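Local atomic coordinates of diguanylate cyclase (Marinobacter aquaeolei VT8, PDB entry 3IGN), a protein that probably catalyses, through this GGDEF domain, the condensation of two GTP molecules into cyclic di-GMP, a product this domain also binds. Residues D11-L25 with S82-I94. Sequence-based numbering, arbitrary orientation.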
loop_
_atom_site.group_PDB
_atom_site.type_symbol
_atom_site.label_atom_id
_atom_site.label_comp_id
_atom_site.label_asym_id
_atom_site.label_seq_id
_atom_site.Cartn_x
_atom_site.Cartn_y
_atom_site.Cartn_z
ATOM N N ASP A 11 -4.734 -1.365 13.110
ATOM C CA ASP A 11 -4.437 -2.782 12.941
ATOM C C ASP A 11 -3.394 -3.128 14.000
ATOM O O ASP A 11 -2.377 -2.447 14.121
ATOM C CB ASP A 11 -3.867 -3.051 11.542
ATOM C CG ASP A 11 -3.339 -4.464 11.388
ATOM O OD1 ASP A 11 -4.124 -5.415 11.563
ATOM O OD2 ASP A 11 -2.137 -4.622 11.091
ATOM N N ARG A 12 -3.651 -4.184 14.763
ATOM C CA ARG A 12 -2.744 -4.603 15.827
ATOM C C ARG A 12 -1.311 -4.914 15.396
ATOM O O ARG A 12 -0.362 -4.317 15.905
ATOM C CB ARG A 12 -3.316 -5.822 16.550
ATOM C CG ARG A 12 -4.616 -5.573 17.295
ATOM C CD ARG A 12 -5.071 -6.855 17.978
ATOM N NE ARG A 12 -5.240 -7.941 17.014
ATOM C CZ ARG A 12 -6.391 -8.258 16.431
ATOM N NH1 ARG A 12 -7.495 -7.579 16.717
ATOM N NH2 ARG A 12 -6.439 -9.250 15.551
ATOM N N LEU A 13 -1.159 -5.851 14.467
ATOM C CA LEU A 13 0.155 -6.277 13.986
ATOM C C LEU A 13 1.064 -5.201 13.402
ATOM O O LEU A 13 2.263 -5.179 13.684
ATOM C CB LEU A 13 -0.008 -7.394 12.946
ATOM C CG LEU A 13 1.262 -7.857 12.217
ATOM C CD1 LEU A 13 2.220 -8.511 13.205
ATOM C CD2 LEU A 13 0.893 -8.839 11.113
ATOM N N THR A 14 0.499 -4.314 12.591
ATOM C CA THR A 14 1.287 -3.277 11.935
ATOM C C THR A 14 1.242 -1.881 12.550
ATOM O O THR A 14 2.177 -1.103 12.384
ATOM C CB THR A 14 0.868 -3.141 10.468
ATOM O OG1 THR A 14 -0.476 -2.648 10.403
ATOM C CG2 THR A 14 0.939 -4.491 9.769
ATOM N N GLY A 15 0.162 -1.559 13.251
ATOM C CA GLY A 15 0.049 -0.237 13.846
ATOM C C GLY A 15 -0.562 0.768 12.882
ATOM O O GLY A 15 -0.848 1.910 13.252
ATOM N N LEU A 16 -0.760 0.340 11.639
ATOM C CA LEU A 16 -1.347 1.196 10.612
ATOM C C LEU A 16 -2.852 1.254 10.823
ATOM O O LEU A 16 -3.394 0.535 11.664
ATOM C CB LEU A 16 -1.065 0.618 9.224
ATOM C CG LEU A 16 0.390 0.353 8.845
ATOM C CD1 LEU A 16 0.442 -0.319 7.482
ATOM C CD2 LEU A 16 1.169 1.660 8.835
ATOM N N LEU A 17 -3.531 2.106 10.059
ATOM C CA LEU A 17 -4.979 2.205 10.159
ATOM C C LEU A 17 -5.553 0.869 9.702
ATOM O O LEU A 17 -4.940 0.187 8.885
ATOM C CB LEU A 17 -5.505 3.319 9.246
ATOM C CG LEU A 17 -5.268 4.756 9.712
ATOM C CD1 LEU A 17 -5.648 5.723 8.609
ATOM C CD2 LEU A 17 -6.086 5.016 10.966
ATOM N N ASN A 18 -6.707 0.479 10.234
ATOM C CA ASN A 18 -7.310 -0.774 9.800
ATOM C C ASN A 18 -8.147 -0.482 8.560
ATOM O O ASN A 18 -8.410 0.678 8.242
ATOM C CB ASN A 18 -8.178 -1.402 10.902
ATOM C CG ASN A 18 -9.205 -0.444 11.463
ATOM O OD1 ASN A 18 -9.824 0.325 10.728
ATOM N ND2 ASN A 18 -9.412 -0.505 12.778
ATOM N N ARG A 19 -8.550 -1.530 7.854
ATOM C CA ARG A 19 -9.332 -1.371 6.631
ATOM C C ARG A 19 -10.522 -0.423 6.752
ATOM O O ARG A 19 -10.659 0.520 5.968
ATOM C CB ARG A 19 -9.822 -2.734 6.145
ATOM C CG ARG A 19 -10.631 -2.671 4.865
ATOM C CD ARG A 19 -11.060 -4.056 4.427
ATOM N NE ARG A 19 -11.954 -4.012 3.274
ATOM C CZ ARG A 19 -13.118 -4.651 3.218
ATOM N NH1 ARG A 19 -13.523 -5.377 4.251
ATOM N NH2 ARG A 19 -13.875 -4.568 2.133
ATOM N N GLY A 20 -11.387 -0.678 7.725
ATOM C CA GLY A 20 -12.558 0.162 7.909
ATOM C C GLY A 20 -12.259 1.643 8.033
ATOM O O GLY A 20 -12.883 2.471 7.368
ATOM N N THR A 21 -11.309 1.984 8.894
ATOM C CA THR A 21 -10.946 3.380 9.096
ATOM C C THR A 21 -10.261 3.961 7.866
ATOM O O THR A 21 -10.553 5.085 7.456
ATOM C CB THR A 21 -9.998 3.547 10.291
ATOM O OG1 THR A 21 -10.573 2.928 11.446
ATOM C CG2 THR A 21 -9.771 5.023 10.580
ATOM N N TRP A 22 -9.345 3.201 7.282
ATOM C CA TRP A 22 -8.633 3.685 6.110
ATOM C C TRP A 22 -9.626 3.972 4.990
ATOM O O TRP A 22 -9.530 5.012 4.346
ATOM C CB TRP A 22 -7.595 2.668 5.645
ATOM C CG TRP A 22 -6.729 3.160 4.523
ATOM C CD1 TRP A 22 -5.725 4.088 4.598
ATOM C CD2 TRP A 22 -6.801 2.753 3.153
ATOM N NE1 TRP A 22 -5.166 4.281 3.352
ATOM C CE2 TRP A 22 -5.809 3.475 2.448
ATOM C CE3 TRP A 22 -7.607 1.847 2.450
ATOM C CZ2 TRP A 22 -5.604 3.319 1.071
ATOM C CZ3 TRP A 22 -7.401 1.691 1.076
ATOM C CH2 TRP A 22 -6.405 2.424 0.404
ATOM N N GLU A 23 -10.591 3.076 4.773
ATOM C CA GLU A 23 -11.583 3.288 3.720
ATOM C C GLU A 23 -12.412 4.543 3.973
ATOM O O GLU A 23 -12.792 5.246 3.034
ATOM C CB GLU A 23 -12.510 2.073 3.579
ATOM C CG GLU A 23 -11.943 0.986 2.663
ATOM C CD GLU A 23 -12.939 -0.122 2.353
ATOM O OE1 GLU A 23 -14.159 0.120 2.440
ATOM O OE2 GLU A 23 -12.494 -1.236 2.005
ATOM N N ASN A 24 -12.710 4.823 5.238
ATOM C CA ASN A 24 -13.477 6.018 5.559
ATOM C C ASN A 24 -12.675 7.251 5.135
ATOM O O ASN A 24 -13.246 8.245 4.681
ATOM C CB ASN A 24 -13.785 6.075 7.060
ATOM C CG ASN A 24 -14.520 7.343 7.456
ATOM O OD1 ASN A 24 -13.912 8.302 7.932
ATOM N ND2 ASN A 24 -15.831 7.359 7.242
ATOM N N LEU A 25 -11.351 7.174 5.282
ATOM C CA LEU A 25 -10.454 8.272 4.896
ATOM C C LEU A 25 -10.373 8.383 3.374
ATOM O O LEU A 25 -10.308 9.489 2.821
ATOM C CB LEU A 25 -9.058 8.052 5.485
ATOM C CG LEU A 25 -8.695 8.827 6.764
ATOM C CD1 LEU A 25 -9.884 8.920 7.687
ATOM C CD2 LEU A 25 -7.514 8.164 7.451
ATOM N N SER A 82 -1.744 8.887 4.204
ATOM C CA SER A 82 -2.407 7.964 5.116
ATOM C C SER A 82 -2.279 6.516 4.675
ATOM O O SER A 82 -2.825 6.122 3.648
ATOM C CB SER A 82 -3.884 8.340 5.252
ATOM O OG SER A 82 -4.016 9.652 5.790
ATOM N N ALA A 83 -1.555 5.724 5.462
ATOM C CA ALA A 83 -1.359 4.312 5.140
ATOM C C ALA A 83 -2.276 3.409 5.952
ATOM O O ALA A 83 -2.593 3.697 7.110
ATOM C CB ALA A 83 0.088 3.926 5.378
ATOM N N GLY A 84 -2.705 2.309 5.344
ATOM C CA GLY A 84 -3.572 1.392 6.050
ATOM C C GLY A 84 -3.296 -0.036 5.640
ATOM O O GLY A 84 -2.748 -0.288 4.567
ATOM N N ARG A 85 -3.637 -0.979 6.509
ATOM C CA ARG A 85 -3.450 -2.379 6.162
ATOM C C ARG A 85 -4.817 -2.790 5.664
ATOM O O ARG A 85 -5.769 -2.927 6.434
ATOM C CB ARG A 85 -3.066 -3.227 7.369
ATOM C CG ARG A 85 -2.707 -4.640 6.963
ATOM C CD ARG A 85 -2.774 -5.571 8.146
ATOM N NE ARG A 85 -2.318 -6.914 7.808
ATOM C CZ ARG A 85 -2.362 -7.941 8.647
ATOM N NH1 ARG A 85 -2.847 -7.773 9.871
ATOM N NH2 ARG A 85 -1.912 -9.131 8.271
ATOM N N TYR A 86 -4.913 -2.979 4.360
ATOM C CA TYR A 86 -6.173 -3.316 3.740
ATOM C C TYR A 86 -6.594 -4.774 3.941
ATOM O O TYR A 86 -7.751 -5.059 4.207
ATOM C CB TYR A 86 -6.070 -2.974 2.262
ATOM C CG TYR A 86 -7.344 -3.187 1.529
ATOM C CD1 TYR A 86 -8.423 -2.322 1.688
ATOM C CD2 TYR A 86 -7.485 -4.270 0.683
ATOM C CE1 TYR A 86 -9.616 -2.546 1.008
ATOM C CE2 TYR A 86 -8.666 -4.502 0.006
ATOM C CZ TYR A 86 -9.723 -3.639 0.170
ATOM O OH TYR A 86 -10.886 -3.881 -0.518
ATOM N N GLY A 87 -5.648 -5.694 3.809
ATOM C CA GLY A 87 -5.955 -7.101 3.993
ATOM C C GLY A 87 -4.771 -7.812 4.598
ATOM O O GLY A 87 -3.948 -7.201 5.259
ATOM N N GLY A 88 -4.696 -9.118 4.384
ATOM C CA GLY A 88 -3.598 -9.911 4.916
ATOM C C GLY A 88 -2.226 -9.387 4.552
ATOM O O GLY A 88 -1.468 -8.998 5.426
ATOM N N GLU A 89 -1.878 -9.399 3.276
ATOM C CA GLU A 89 -0.578 -8.874 2.888
ATOM C C GLU A 89 -0.741 -7.675 1.966
ATOM O O GLU A 89 0.188 -7.305 1.255
ATOM C CB GLU A 89 0.261 -9.938 2.194
ATOM C CG GLU A 89 -0.066 -10.159 0.730
ATOM C CD GLU A 89 -1.062 -11.245 0.510
ATOM O OE1 GLU A 89 -1.865 -11.513 1.419
ATOM O OE2 GLU A 89 -1.057 -11.836 -0.584
ATOM N N GLU A 90 -1.922 -7.064 1.999
ATOM C CA GLU A 90 -2.233 -5.890 1.171
ATOM C C GLU A 90 -2.248 -4.591 1.975
ATOM O O GLU A 90 -2.796 -4.532 3.070
ATOM C CB GLU A 90 -3.606 -6.037 0.502
ATOM C CG GLU A 90 -3.758 -7.175 -0.479
ATOM C CD GLU A 90 -4.783 -6.852 -1.553
ATOM O OE1 GLU A 90 -5.740 -6.108 -1.249
ATOM O OE2 GLU A 90 -4.638 -7.341 -2.696
ATOM N N PHE A 91 -1.666 -3.541 1.400
ATOM C CA PHE A 91 -1.607 -2.235 2.054
ATOM C C PHE A 91 -2.114 -1.161 1.101
ATOM O O PHE A 91 -2.117 -1.348 -0.107
ATOM C CB PHE A 91 -0.166 -1.896 2.439
ATOM C CG PHE A 91 0.470 -2.884 3.370
ATOM C CD1 PHE A 91 0.581 -2.604 4.728
ATOM C CD2 PHE A 91 0.978 -4.085 2.887
ATOM C CE1 PHE A 91 1.196 -3.508 5.598
ATOM C CE2 PHE A 91 1.591 -4.993 3.745
ATOM C CZ PHE A 91 1.702 -4.704 5.102
ATOM N N GLY A 92 -2.536 -0.034 1.658
ATOM C CA GLY A 92 -3.003 1.058 0.826
ATOM C C GLY A 92 -2.461 2.358 1.386
ATOM O O GLY A 92 -2.183 2.450 2.576
ATOM N N ILE A 93 -2.283 3.356 0.530
ATOM C CA ILE A 93 -1.811 4.661 0.987
ATOM C C ILE A 93 -2.579 5.742 0.240
ATOM O O ILE A 93 -2.770 5.640 -0.973
ATOM C CB ILE A 93 -0.312 4.906 0.684
ATOM C CG1 ILE A 93 0.528 3.662 0.966
ATOM C CG2 ILE A 93 0.202 6.044 1.550
ATOM C CD1 ILE A 93 1.969 3.812 0.498
ATOM N N ILE A 94 -3.020 6.764 0.967
ATOM C CA ILE A 94 -3.718 7.886 0.352
ATOM C C ILE A 94 -2.638 8.945 0.244
ATOM O O ILE A 94 -1.947 9.235 1.216
ATOM C CB ILE A 94 -4.853 8.435 1.241
ATOM C CG1 ILE A 94 -5.905 7.356 1.475
ATOM C CG2 ILE A 94 -5.506 9.657 0.573
ATOM C CD1 ILE A 94 -6.981 7.743 2.497
HETATM O O HOH W 1 -1.661 4.368 9.473
HETATM O O HOH W 2 -13.154 -2.722 -0.239
HETATM O O HOH W 3 -7.536 -4.064 8.540
#
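Trp22 sets a face of its five-membered ring on Gly84 CA of strand 82-85 in a CH-pi contact, while its six-membered ring reaches on to strand 90-94. With Trp22 CG anti to the backbone N (chi1 -174°), the ring drops from helix 19-25 onto the strands, and Trp22 NE1 reaches Ser82 O at 3.0 Å. That oxygen lies in the indole plane, while NE1 stands above the plane of the carbonyl and Ile94 N bonds from its opposite face. Trp22 CZ2 comes within 3.3 Å of Gly92 C; a CB on Gly84 or Gly92 would collide with the ring. Arg19 NE lies 3.6 Å from Tyr86 CE1, the guanidinium perpendicular to the ring, and forms a salt bridge, weak as a hydrogen bond, with Glu23 OE2; a water joins Arg19 NH2, Glu23 OE2 and Tyr86 OH. Glu23 OE1 is held by Tyr144.

At the other end, the extended Arg85 chain brings NH1 into a salt bridge with Asp11 OD1 (3.2 Å), met on its syn side and in the guanidinium plane, while Leu13 CD2 lies over one face. NE and NH2 together grip Gly88 O. Asp11 OD2 accepts from Thr14 N and OG1, fixing the carboxylate. A leucine in place of Arg85 would probably leave Asp11 without its countercharge and Gly88 O without both donors.

Arg85 N to Leu17 O (3.0 Å) joins the short, weakly bonded strand 17-18 in parallel to 82-85. Residues 87-91, GGEEF, run through the hairpin turn into its second strand: the signature motif of GGDEF diguanylate cyclase domains.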